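Local coordinates for protein polyhedrin (Antheraea mylitta cypovirus 4, PDB 5A8S) that probably packs into the crystalline lattice of polyhedra, the occlusion bodies in which cypovirus particles are embedded, at residues 70-75 with 109-114. Numbering follows the deposited sequence.
Sequences ELLEDT and DTRYPM
Chi1 of Arg111 sets CG beside the backbone N, anti to the carbonyl carbon, and a bend at chi3 (-58°) turns NE; the side chains of Arg111 and Leu72 cross obliquely. Leu72 CD1 lies over one face of the guanidinium, toward its rim, 3.8 Å from Arg111 NH2. The other methyl, CD2, packs against the Tyr112 backbone at the edge of the ring, 4.0 Å from Tyr112 CA. Alongside Tyr112, pointing the same way, Leu71 brings CD1 to 4.0 Å from Tyr112 OH, whose hydrogen-bond partner is the carbonyl of Asn178.

One direct hydrogen bond joins the backbones of the two turns: Glu73 N, inside the type II turn 72-75, donates to Arg111 O at 2.9 Å and nearly straight (168°). Two waters add bridges. One donates to both Glu73 OE1 and Thr110 O; the other donates to Glu73 O and accepts from Arg111 NH1.

Asp109 holds the guanidinium side-on, Arg111 NE to OD1 and NH2 to OD2 (2.8 Å). Both oxygens lie in the guanidinium plane, but the carboxylate is tilted: the nitrogens, on its syn sides, stand about 20° out of its plane. OD1 also takes Arg111 N on its anti side, closing an Asx turn. Asp80 makes a salt bridge with Arg111 NH1 and Arg82 one with Asp109 OD2; Glu73 OE2 has a salt bridge to Arg50 and a hydrogen bond with Ser48.

The contact, between turn 72-75, following helix 68-71, and the loop entering strand 115-121, illustrates two turns joined by a single direct backbone bond. Its chemistry implies that Asp109 fixes the guanidinium plane against which Leu72 packs, and that nearby carboxylates probably stabilise the charge of Arg111.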
ATOM      1  N   GLU A  70     -11.079  -8.356  -3.948  1.00  7.44           N
ATOM      2  CA  GLU A  70     -11.379  -6.952  -3.639  1.00 10.06           C
ATOM      3  C   GLU A  70     -12.557  -6.477  -4.463  1.00  9.57           C
ATOM      4  O   GLU A  70     -13.312  -5.615  -4.023  1.00 10.03           O
ATOM      5  CB  GLU A  70     -10.163  -6.039  -3.890  1.00  7.64           C
ATOM      6  CG  GLU A  70      -9.032  -6.251  -2.898  1.00 12.69           C
ATOM      7  CD  GLU A  70      -7.776  -5.461  -3.240  1.00 23.82           C
ATOM      8  OE1 GLU A  70      -7.412  -5.377  -4.433  1.00 18.41           O
ATOM      9  OE2 GLU A  70      -7.142  -4.931  -2.305  1.00 37.31           O
ATOM     10  N   LEU A  71     -12.719  -7.052  -5.651  1.00  6.51           N
ATOM     11  CA  LEU A  71     -13.782  -6.660  -6.564  1.00  6.81           C
ATOM     12  C   LEU A  71     -15.154  -7.231  -6.182  1.00  7.86           C
ATOM     13  O   LEU A  71     -16.183  -6.745  -6.655  1.00  9.36           O
ATOM     14  CB  LEU A  71     -13.420  -7.094  -7.992  1.00  6.37           C
ATOM     15  CG  LEU A  71     -12.345  -6.247  -8.694  1.00  9.79           C
ATOM     16  CD1 LEU A  71     -11.885  -6.909  -9.980  1.00  9.58           C
ATOM     17  CD2 LEU A  71     -12.868  -4.831  -8.979  1.00  8.27           C
ATOM     18  N   LEU A  72     -15.177  -8.252  -5.332  1.00  5.57           N
ATOM     19  CA  LEU A  72     -16.438  -8.923  -4.977  1.00 10.39           C
ATOM     20  C   LEU A  72     -17.390  -8.021  -4.180  1.00  8.05           C
ATOM     21  O   LEU A  72     -16.968  -7.253  -3.314  1.00  9.40           O
ATOM     22  CB  LEU A  72     -16.171 -10.191  -4.161  1.00  9.00           C
ATOM     23  CG  LEU A  72     -15.334 -11.293  -4.812  1.00  7.93           C
ATOM     24  CD1 LEU A  72     -15.136 -12.441  -3.825  1.00  4.93           C
ATOM     25  CD2 LEU A  72     -15.995 -11.784  -6.090  1.00 10.68           C
ATOM     26  N   GLU A  73     -18.681  -8.133  -4.467  1.00  9.72           N
ATOM     27  CA  GLU A  73     -19.710  -7.464  -3.668  1.00  9.20           C
ATOM     28  C   GLU A  73     -19.536  -7.794  -2.172  1.00  9.56           C
ATOM     29  O   GLU A  73     -19.280  -8.949  -1.816  1.00 10.44           O
ATOM     30  CB  GLU A  73     -21.087  -7.930  -4.155  1.00 11.53           C
ATOM     31  CG  GLU A  73     -22.256  -7.131  -3.636  1.00 11.43           C
ATOM     32  CD  GLU A  73     -23.592  -7.619  -4.192  1.00 13.62           C
ATOM     33  OE1 GLU A  73     -23.666  -8.744  -4.736  1.00 15.45           O
ATOM     34  OE2 GLU A  73     -24.577  -6.872  -4.079  1.00 15.10           O
ATOM     35  N   ASP A  74     -19.650  -6.777  -1.350  1.00 10.62           N
ATOM     36  CA  ASP A  74     -19.577  -6.865   0.120  1.00 13.22           C
ATOM     37  C   ASP A  74     -18.219  -7.196   0.672  1.00 10.03           C
ATOM     38  O   ASP A  74     -18.128  -7.365   1.847  1.00 19.59           O
ATOM     39  CB  ASP A  74     -20.665  -7.762   0.686  1.00 15.07           C
ATOM     40  CG  ASP A  74     -21.999  -7.363   0.171  1.00 21.77           C
ATOM     41  OD1 ASP A  74     -22.236  -6.168   0.143  1.00 16.20           O
ATOM     42  OD2 ASP A  74     -22.719  -8.219  -0.289  1.00 19.29           O
ATOM     43  N   THR A  75     -17.164  -7.192  -0.152  1.00 15.59           N
ATOM     44  CA  THR A  75     -15.816  -7.154   0.408  1.00 11.56           C
ATOM     45  C   THR A  75     -15.369  -5.674   0.540  1.00 12.37           C
ATOM     46  O   THR A  75     -15.917  -4.804  -0.078  1.00 11.54           O
ATOM     47  CB  THR A  75     -14.740  -7.989  -0.358  1.00 10.78           C
ATOM     48  OG1 THR A  75     -14.500  -7.403  -1.609  1.00  9.91           O
ATOM     49  CG2 THR A  75     -15.157  -9.425  -0.529  1.00  5.95           C
ATOM     50  N   ASP A 109     -19.499 -16.704  -9.647  1.00  9.23           N
ATOM     51  CA  ASP A 109     -19.828 -16.170  -8.337  1.00  8.25           C
ATOM     52  C   ASP A 109     -20.553 -14.858  -8.574  1.00  8.64           C
ATOM     53  O   ASP A 109     -19.964 -13.936  -9.127  1.00  7.01           O
ATOM     54  CB  ASP A 109     -18.540 -15.951  -7.526  1.00  6.02           C
ATOM     55  CG  ASP A 109     -18.816 -15.627  -6.081  1.00 14.40           C
ATOM     56  OD1 ASP A 109     -19.745 -14.832  -5.820  1.00 10.41           O
ATOM     57  OD2 ASP A 109     -18.114 -16.175  -5.209  1.00 11.71           O
ATOM     58  N   THR A 110     -21.826 -14.768  -8.181  1.00  5.82           N
ATOM     59  CA  THR A 110     -22.658 -13.644  -8.618  1.00  8.90           C
ATOM     60  C   THR A 110     -22.293 -12.335  -7.926  1.00 10.08           C
ATOM     61  O   THR A 110     -22.820 -11.274  -8.256  1.00  9.31           O
ATOM     62  CB  THR A 110     -24.165 -13.934  -8.454  1.00  8.29           C
ATOM     63  OG1 THR A 110     -24.448 -14.269  -7.097  1.00 13.55           O
ATOM     64  CG2 THR A 110     -24.592 -15.098  -9.370  1.00  7.20           C
ATOM     65  N   ARG A 111     -21.373 -12.421  -6.974  1.00  7.51           N
ATOM     66  CA  ARG A 111     -20.780 -11.242  -6.360  1.00  9.06           C
ATOM     67  C   ARG A 111     -19.731 -10.595  -7.255  1.00  6.79           C
ATOM     68  O   ARG A 111     -19.252  -9.502  -6.962  1.00  7.88           O
ATOM     69  CB  ARG A 111     -20.112 -11.625  -5.038  1.00  7.68           C
ATOM     70  CG  ARG A 111     -21.066 -12.094  -3.960  1.00  8.74           C
ATOM     71  CD  ARG A 111     -20.279 -12.568  -2.743  1.00  8.82           C
ATOM     72  NE  ARG A 111     -19.344 -13.640  -3.083  1.00  9.44           N
ATOM     73  CZ  ARG A 111     -18.376 -14.061  -2.279  1.00  7.91           C
ATOM     74  NH1 ARG A 111     -18.214 -13.496  -1.091  1.00  8.49           N
ATOM     75  NH2 ARG A 111     -17.576 -15.049  -2.653  1.00 10.41           N
ATOM     76  N   TYR A 112     -19.332 -11.256  -8.334  1.00  8.58           N
ATOM     77  CA  TYR A 112     -18.316 -10.655  -9.198  1.00  7.76           C
ATOM     78  C   TYR A 112     -18.981  -9.640 -10.135  1.00  8.80           C
ATOM     79  O   TYR A 112     -20.054  -9.906 -10.670  1.00  9.77           O
ATOM     80  CB  TYR A 112     -17.551 -11.717 -10.002  1.00  9.15           C
ATOM     81  CG  TYR A 112     -16.430 -11.088 -10.792  1.00  7.81           C
ATOM     82  CD1 TYR A 112     -15.187 -10.890 -10.222  1.00  9.95           C
ATOM     83  CD2 TYR A 112     -16.642 -10.638 -12.088  1.00  8.40           C
ATOM     84  CE1 TYR A 112     -14.165 -10.273 -10.929  1.00 10.81           C
ATOM     85  CE2 TYR A 112     -15.635 -10.029 -12.804  1.00  9.56           C
ATOM     86  CZ  TYR A 112     -14.401  -9.842 -12.215  1.00 14.08           C
ATOM     87  OH  TYR A 112     -13.390  -9.238 -12.922  1.00 11.89           O
ATOM     88  N   PRO A 113     -18.350  -8.473 -10.344  1.00  8.65           N
ATOM     89  CA  PRO A 113     -19.055  -7.407 -11.069  1.00  3.98           C
ATOM     90  C   PRO A 113     -19.120  -7.632 -12.581  1.00  7.99           C
ATOM     91  O   PRO A 113     -18.281  -8.328 -13.150  1.00  6.80           O
ATOM     92  CB  PRO A 113     -18.232  -6.166 -10.737  1.00  5.95           C
ATOM     93  CG  PRO A 113     -16.840  -6.700 -10.534  1.00  7.17           C
ATOM     94  CD  PRO A 113     -17.010  -8.045  -9.892  1.00  8.64           C
ATOM     95  N   MET A 114     -20.133  -7.056 -13.217  1.00  7.18           N
ATOM     96  CA  MET A 114     -20.286  -7.141 -14.666  1.00 10.05           C
ATOM     97  C   MET A 114     -19.353  -6.180 -15.399  1.00  8.71           C
ATOM     98  O   MET A 114     -19.039  -6.371 -16.575  1.00 11.37           O
ATOM     99  CB  MET A 114     -21.746  -6.852 -15.027  1.00  9.59           C
ATOM    100  CG  MET A 114     -22.701  -7.626 -14.126  1.00 10.49           C
ATOM    101  SD  MET A 114     -24.375  -7.714 -14.745  1.00 13.71           S
ATOM    102  CE  MET A 114     -24.963  -6.066 -14.350  1.00  9.55           C
TER
HETATM  103  O   HOH W   1     -24.266  -9.297  -7.237  1.00 12.77           O
HETATM  104  O   HOH W   2     -19.264 -10.900   0.008  1.00 19.11           O